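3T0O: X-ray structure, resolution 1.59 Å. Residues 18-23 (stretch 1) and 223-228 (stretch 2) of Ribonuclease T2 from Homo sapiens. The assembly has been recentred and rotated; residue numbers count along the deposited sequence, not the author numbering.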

# COMPACT_ATOMS: atom_id res chain seq x y z
N HIS A 18 0.76 1.68 -2.91
CA HIS A 18 1.21 2.98 -3.43
C HIS A 18 1.93 2.86 -4.74
O HIS A 18 2.35 1.79 -5.12
CB HIS A 18 1.94 3.81 -2.36
CG HIS A 18 3.14 3.11 -1.76
ND1 HIS A 18 3.73 3.63 -0.62
CD2 HIS A 18 3.78 1.96 -2.07
CE1 HIS A 18 4.76 2.86 -0.32
NE2 HIS A 18 4.77 1.81 -1.12
N TRP A 19 2.01 3.99 -5.44
CA TRP A 19 2.55 4.06 -6.78
C TRP A 19 3.93 4.63 -6.67
O TRP A 19 4.10 5.79 -6.37
CB TRP A 19 1.63 4.94 -7.61
CG TRP A 19 2.07 5.04 -9.02
CD1 TRP A 19 2.47 6.20 -9.72
CD2 TRP A 19 2.16 3.97 -9.97
NE1 TRP A 19 2.78 5.87 -11.03
CE2 TRP A 19 2.62 4.52 -11.20
CE3 TRP A 19 1.87 2.60 -9.91
CZ2 TRP A 19 2.81 3.74 -12.36
CZ3 TRP A 19 2.09 1.83 -11.04
CH2 TRP A 19 2.58 2.38 -12.23
N PRO A 20 4.95 3.80 -6.89
CA PRO A 20 6.32 4.26 -6.65
C PRO A 20 6.72 5.52 -7.36
O PRO A 20 7.33 6.40 -6.78
CB PRO A 20 7.17 3.08 -7.18
CG PRO A 20 6.36 1.86 -6.73
CD PRO A 20 4.89 2.35 -7.12
N GLU A 21 6.35 5.71 -8.59
CA GLU A 21 6.79 6.94 -9.24
C GLU A 21 6.25 8.20 -8.57
O GLU A 21 6.94 9.24 -8.59
CB GLU A 21 6.33 6.88 -10.69
CG GLU A 21 6.59 8.18 -11.53
CD GLU A 21 8.04 8.60 -11.56
OE1 GLU A 21 8.88 7.71 -11.53
OE2 GLU A 21 8.32 9.84 -11.72
N THR A 22 5.07 8.06 -7.99
CA THR A 22 4.60 9.20 -7.20
C THR A 22 5.24 9.36 -5.86
O THR A 22 5.65 10.50 -5.49
CB THR A 22 3.12 9.10 -7.00
OG1 THR A 22 2.51 9.12 -8.29
CG2 THR A 22 2.55 10.27 -6.18
N VAL A 23 5.36 8.29 -5.10
CA VAL A 23 5.79 8.42 -3.73
C VAL A 23 7.31 8.45 -3.52
O VAL A 23 7.77 8.89 -2.43
CB VAL A 23 5.11 7.40 -2.79
CG1 VAL A 23 3.54 7.57 -2.80
CG2 VAL A 23 5.54 5.96 -3.11
N PHE A 223 -3.09 13.12 -12.30
CA PHE A 223 -1.98 12.54 -13.09
C PHE A 223 -1.61 11.21 -12.48
O PHE A 223 -1.36 11.09 -11.28
CB PHE A 223 -0.81 13.55 -13.01
CG PHE A 223 0.38 13.23 -13.82
CD1 PHE A 223 0.29 12.65 -15.08
CD2 PHE A 223 1.63 13.55 -13.33
CE1 PHE A 223 1.46 12.35 -15.86
CE2 PHE A 223 2.81 13.26 -14.10
CZ PHE A 223 2.68 12.67 -15.36
N TYR A 224 -1.43 10.22 -13.35
CA TYR A 224 -1.02 8.87 -12.95
C TYR A 224 0.29 8.66 -13.75
O TYR A 224 0.28 8.26 -14.94
CB TYR A 224 -2.12 7.92 -13.41
CG TYR A 224 -1.88 6.46 -13.17
CD1 TYR A 224 -1.01 6.03 -12.15
CD2 TYR A 224 -2.59 5.53 -13.87
CE1 TYR A 224 -0.78 4.66 -11.91
CE2 TYR A 224 -2.46 4.19 -13.64
CZ TYR A 224 -1.53 3.74 -12.66
OH TYR A 224 -1.43 2.41 -12.41
N PRO A 225 1.42 8.98 -13.14
CA PRO A 225 2.65 9.21 -13.91
C PRO A 225 3.33 7.94 -14.32
O PRO A 225 3.50 7.00 -13.52
CB PRO A 225 3.57 9.96 -12.90
CG PRO A 225 3.07 9.64 -11.58
CD PRO A 225 1.53 9.44 -11.75
N PRO A 226 3.71 7.86 -15.60
CA PRO A 226 4.61 6.75 -16.02
C PRO A 226 5.95 6.83 -15.29
O PRO A 226 6.49 7.93 -15.09
CB PRO A 226 4.79 6.99 -17.52
CG PRO A 226 3.82 7.99 -17.90
CD PRO A 226 3.35 8.75 -16.68
N PRO A 227 6.48 5.69 -14.80
CA PRO A 227 7.72 5.75 -14.02
C PRO A 227 8.84 6.34 -14.82
O PRO A 227 8.85 6.26 -16.09
CB PRO A 227 8.06 4.29 -13.71
CG PRO A 227 6.89 3.51 -14.11
CD PRO A 227 5.91 4.34 -14.87
N LYS A 228 9.81 6.90 -14.10
CA LYS A 228 11.00 7.48 -14.76
C LYS A 228 12.02 6.36 -14.99
O LYS A 228 11.88 5.24 -14.43
CB LYS A 228 11.59 8.56 -13.86

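Two hydrogen bonds, one from each stretch to the other, anchor this contact between segments more than 200 residues apart in the chain. In the first, the indole NE1 of Trp19 donates to the carbonyl O of Pro225 over 2.8 Å, with an N-H...O angle of 154°. The acceptor lies at the edge of the indole, near the ring plane, where the N-H points. In the second, the backbone N of Lys228 donates to the carboxylate OE1 of Glu21 over 2.9 Å, at an angle of 149°. Each bond pairs a side chain of stretch 1 with the backbone of stretch 2. This division suits a run of three prolines: Pro225, Pro226 and Pro227 have no amide hydrogen to give, yet their carbonyls remain available, and the first free N-H after them is that of Lys228.

Trp19 and Glu21 both direct their CA-to-CB bonds toward stretch 2, and both have chi1 in the t well. Trp19 occupies the N-cap position of the short helix that follows; its carbonyl O accepts a bond from Val23 N at 3.1 Å and a weak one from Thr22 N at 3.0 Å. Its backbone thus serves the helical turn while its side chain reaches across to the other stretch. Glu21 lies on that turn, and its CA is 5.0 Å from the CA of Pro227. With chi2 at p, its carboxylate meets the Lys228 amide, while its aliphatic portion also contributes to packing: CG lies 3.8 Å from Pro225 CB.

Apolar groups of stretch 2 pack against the indole, with Tyr224 over one face. Tyr224 turns its ring edge toward the face of the Trp19 six-membered ring, with centroids 4.8 Å apart and planes at 60°; the closest atoms, Trp19 CE2 and Tyr224 CE1, are 3.5 Å apart. The Tyr224 CA-to-CB bond points sideways, but the ring carries the side chain closer, and its hydroxyl is hydrogen-bonded elsewhere in the structure. Pro225 packs its CD 3.9 Å from Trp19 CD1, so this one residue supplies both a polar acceptor and a compact apolar surface. Its CG also approaches Thr22 OG1 at 3.4 Å, a close contact beside a hydroxyl whose hydrogen bonding is satisfied elsewhere.

Toward the periphery, Pro227 CD lies 4.0 Å from Trp19 CZ2, while Pro226 points its CA-to-CB bond away and contributes little. The contact buries 360 Å² in total, with Trp19 and Glu21 providing most of the area covered on stretch 1.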